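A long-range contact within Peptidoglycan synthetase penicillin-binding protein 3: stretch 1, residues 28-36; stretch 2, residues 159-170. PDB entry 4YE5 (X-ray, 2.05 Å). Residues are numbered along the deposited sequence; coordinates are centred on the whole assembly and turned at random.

Stretch 1 (28-36) LKARRGKIM
Stretch 2 159-170: LLGGVDADGKGV

The contact is small, burying 264 Å² in total, and it is made by side chains of an extended segment reaching across to a helix end and the hairpin that follows it. Stretch 1 runs extended from Lys-29 to Ile-35, with phi between -63° and -114° and psi between 129° and 168°, and becomes a strand at Ile-35 and Met-36. Stretch 2 leaves a helix at Leu-160, turns through Gly-161 (phi 88°, psi -124°), forms a strand at Gly-162 and Val-163, and folds back to a strand at Gly-169 and Val-170. The backbones stay apart: CA of Arg-32 lies 7.6 Å from CA of Gly-167, and CA of Ile-35 lies 8.6 Å from CA of Leu-160. Side chains span the gap, Lys-29 and Arg-32 with long ones.

The hairpin is held by its own hydrogen bonds. A type I turn runs from Asp-164 to Gly-167, closed by Gly-167 N to Asp-164 O at 2.8 Å. Asp-164 N donates to Lys-168 O at 2.9 Å, and Val-170 N to Gly-162 O at 3.0 Å. With chi1 at 65° (p), Asp-164 folds its OD1 back to accept from Lys-168 N at 2.9 Å and, weakly, from Asp-166 N at 3.0 Å. Gly-167 takes positive phi (78/11), which favours glycine.

One hydrogen bond joins the stretches, donated by Lys-29 NZ to Asp-166 O at 2.9 Å. Lys-29 points toward the hairpin with all four chi angles in t. The acceptor is a backbone carbonyl of the turn, so the bond depends on the turn's shape.

Arg-32 is the other long reach, also directed toward the hairpin, with chi1 to chi3 all t and chi4 at 82°. One face of its guanidinium is covered by Val-163 (chi1 m), whose CG1 lies 3.7 Å from Arg-32 NE. Arg-32 NH1 comes within 3.0 Å of Gly-167 O, but the angle is too poor for a hydrogen bond; NE, NH1 and NH2 are satisfied elsewhere in the structure. Arg-32 NH2 sits 3.7 Å from Gly-169 N. An ideal CB on Gly-169 would stand only 3.1 Å from Arg-32 NH2, so the bare backbone leaves room for the arginine.

The apolar contact lies at the helix end. Ile-35 (chi1 m, chi2 t) points toward stretch 2 and brings CG2 to 4.0 Å from Leu-160 CD2. Leu-160 (chi1 m, chi2 t) sets out sideways, yet its end comes nearer. Both residues are buried. Met-36, a selenomethionine, points away, as expected from strand alternation.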

# COMPACT_ATOMS: atom_id res chain seq x y z
N LEU A 28 -9.36 -29.29 -4.44
CA LEU A 28 -10.39 -28.31 -4.75
C LEU A 28 -9.78 -26.94 -4.45
O LEU A 28 -9.70 -26.53 -3.30
CB LEU A 28 -11.62 -28.55 -3.90
CG LEU A 28 -12.16 -30.00 -3.99
CD1 LEU A 28 -13.36 -30.14 -3.08
CD2 LEU A 28 -12.54 -30.33 -5.41
N LYS A 29 -9.30 -26.24 -5.48
CA LYS A 29 -8.58 -24.99 -5.24
C LYS A 29 -9.51 -23.86 -4.80
O LYS A 29 -10.53 -23.62 -5.43
CB LYS A 29 -7.76 -24.59 -6.46
CG LYS A 29 -7.14 -23.20 -6.28
CD LYS A 29 -5.83 -23.02 -7.02
CE LYS A 29 -5.13 -21.75 -6.56
NZ LYS A 29 -3.66 -21.89 -6.73
N ALA A 30 -9.16 -23.19 -3.70
CA ALA A 30 -9.89 -22.00 -3.27
C ALA A 30 -9.76 -20.89 -4.31
O ALA A 30 -8.69 -20.71 -4.90
CB ALA A 30 -9.36 -21.50 -1.90
N ARG A 31 -10.84 -20.14 -4.55
CA ARG A 31 -10.79 -18.99 -5.45
C ARG A 31 -10.28 -17.75 -4.72
O ARG A 31 -10.65 -17.48 -3.57
CB ARG A 31 -12.17 -18.71 -6.05
CG ARG A 31 -12.80 -19.94 -6.73
CD ARG A 31 -14.26 -19.70 -7.10
NE ARG A 31 -14.41 -18.53 -7.96
CZ ARG A 31 -15.54 -17.84 -8.11
NH1 ARG A 31 -16.64 -18.22 -7.46
NH2 ARG A 31 -15.58 -16.78 -8.91
N ARG A 32 -9.43 -16.99 -5.40
CA ARG A 32 -8.82 -15.82 -4.78
C ARG A 32 -9.84 -14.70 -4.54
O ARG A 32 -10.66 -14.40 -5.40
CB ARG A 32 -7.67 -15.33 -5.65
CG ARG A 32 -6.77 -14.32 -4.93
CD ARG A 32 -5.52 -14.03 -5.74
NE ARG A 32 -4.63 -13.14 -5.00
CZ ARG A 32 -3.79 -13.55 -4.06
NH1 ARG A 32 -3.75 -14.84 -3.72
NH2 ARG A 32 -3.01 -12.66 -3.44
N GLY A 33 -9.77 -14.08 -3.37
CA GLY A 33 -10.62 -12.95 -3.05
C GLY A 33 -10.30 -11.69 -3.85
O GLY A 33 -9.29 -11.61 -4.54
N LYS A 34 -11.20 -10.72 -3.78
CA LYS A 34 -11.01 -9.46 -4.49
C LYS A 34 -10.26 -8.43 -3.64
O LYS A 34 -10.18 -8.53 -2.41
CB LYS A 34 -12.36 -8.84 -4.91
CG LYS A 34 -13.37 -9.79 -5.57
CD LYS A 34 -14.59 -9.00 -6.05
CE LYS A 34 -15.91 -9.73 -5.82
NZ LYS A 34 -15.92 -11.14 -6.32
N ILE A 35 -9.71 -7.44 -4.32
CA ILE A 35 -9.23 -6.23 -3.66
C ILE A 35 -10.11 -5.08 -4.14
O ILE A 35 -10.37 -4.95 -5.34
CB ILE A 35 -7.76 -5.92 -3.99
CG1 ILE A 35 -6.86 -7.06 -3.50
CG2 ILE A 35 -7.35 -4.56 -3.34
CD1 ILE A 35 -5.46 -7.09 -4.12
N MSE A 36 -10.59 -4.28 -3.20
CA MSE A 36 -11.50 -3.18 -3.51
C MSE A 36 -11.01 -1.89 -2.88
O MSE A 36 -10.26 -1.93 -1.91
CB MSE A 36 -12.89 -3.52 -2.95
CG MSE A 36 -13.55 -4.68 -3.67
SE MSE A 36 -15.18 -5.22 -2.76
CE MSE A 36 -14.42 -5.83 -1.07
N LEU A 159 1.62 -0.61 -6.28
CA LEU A 159 1.07 -0.77 -4.93
C LEU A 159 0.19 -2.03 -4.85
O LEU A 159 0.18 -2.72 -3.84
CB LEU A 159 0.24 0.46 -4.52
CG LEU A 159 -0.32 0.46 -3.09
CD1 LEU A 159 0.78 0.33 -2.06
CD2 LEU A 159 -1.15 1.72 -2.84
N LEU A 160 -0.60 -2.28 -5.88
CA LEU A 160 -1.41 -3.50 -5.95
C LEU A 160 -0.48 -4.70 -6.09
O LEU A 160 -0.67 -5.72 -5.44
CB LEU A 160 -2.37 -3.44 -7.14
CG LEU A 160 -3.59 -2.54 -6.86
CD1 LEU A 160 -4.45 -2.36 -8.10
CD2 LEU A 160 -4.41 -3.12 -5.72
N GLY A 161 0.54 -4.57 -6.94
CA GLY A 161 1.51 -5.63 -7.12
C GLY A 161 1.08 -6.61 -8.20
O GLY A 161 0.80 -6.20 -9.34
N GLY A 162 1.00 -7.89 -7.83
CA GLY A 162 0.64 -8.92 -8.79
C GLY A 162 0.74 -10.32 -8.20
O GLY A 162 1.23 -10.50 -7.08
N VAL A 163 0.26 -11.31 -8.95
CA VAL A 163 0.36 -12.72 -8.55
C VAL A 163 1.19 -13.53 -9.55
O VAL A 163 1.35 -13.14 -10.70
CB VAL A 163 -1.04 -13.36 -8.40
CG1 VAL A 163 -1.89 -12.58 -7.39
CG2 VAL A 163 -1.74 -13.40 -9.75
N ASP A 164 1.74 -14.67 -9.11
CA ASP A 164 2.44 -15.54 -10.06
C ASP A 164 1.46 -16.47 -10.78
O ASP A 164 0.26 -16.38 -10.57
CB ASP A 164 3.58 -16.32 -9.37
CG ASP A 164 3.09 -17.31 -8.31
OD1 ASP A 164 1.87 -17.62 -8.25
OD2 ASP A 164 3.94 -17.77 -7.53
N ALA A 165 1.97 -17.37 -11.63
CA ALA A 165 1.09 -18.25 -12.42
C ALA A 165 0.23 -19.20 -11.58
O ALA A 165 -0.77 -19.72 -12.05
CB ALA A 165 1.89 -19.05 -13.47
N ASP A 166 0.63 -19.41 -10.33
CA ASP A 166 -0.15 -20.21 -9.38
C ASP A 166 -1.14 -19.38 -8.57
O ASP A 166 -1.78 -19.88 -7.64
CB ASP A 166 0.80 -20.93 -8.42
CG ASP A 166 1.82 -21.81 -9.14
OD1 ASP A 166 1.47 -22.38 -10.20
OD2 ASP A 166 2.96 -21.93 -8.65
N GLY A 167 -1.25 -18.09 -8.89
CA GLY A 167 -2.17 -17.22 -8.18
C GLY A 167 -1.68 -16.76 -6.82
O GLY A 167 -2.45 -16.19 -6.04
N LYS A 168 -0.41 -17.00 -6.52
CA LYS A 168 0.16 -16.53 -5.26
C LYS A 168 0.63 -15.06 -5.35
O LYS A 168 1.32 -14.68 -6.29
CB LYS A 168 1.33 -17.42 -4.86
CG LYS A 168 2.01 -17.00 -3.57
CD LYS A 168 3.34 -17.71 -3.40
CE LYS A 168 3.95 -17.43 -2.05
NZ LYS A 168 5.36 -17.89 -1.99
N GLY A 169 0.26 -14.24 -4.37
CA GLY A 169 0.70 -12.84 -4.34
C GLY A 169 2.21 -12.70 -4.16
O GLY A 169 2.75 -13.18 -3.18
N VAL A 170 2.89 -12.04 -5.11
CA VAL A 170 4.34 -11.90 -5.01
C VAL A 170 4.86 -10.45 -4.95
O VAL A 170 6.07 -10.21 -4.90
CB VAL A 170 5.07 -12.67 -6.15
CG1 VAL A 170 4.85 -14.20 -6.00
CG2 VAL A 170 4.57 -12.19 -7.51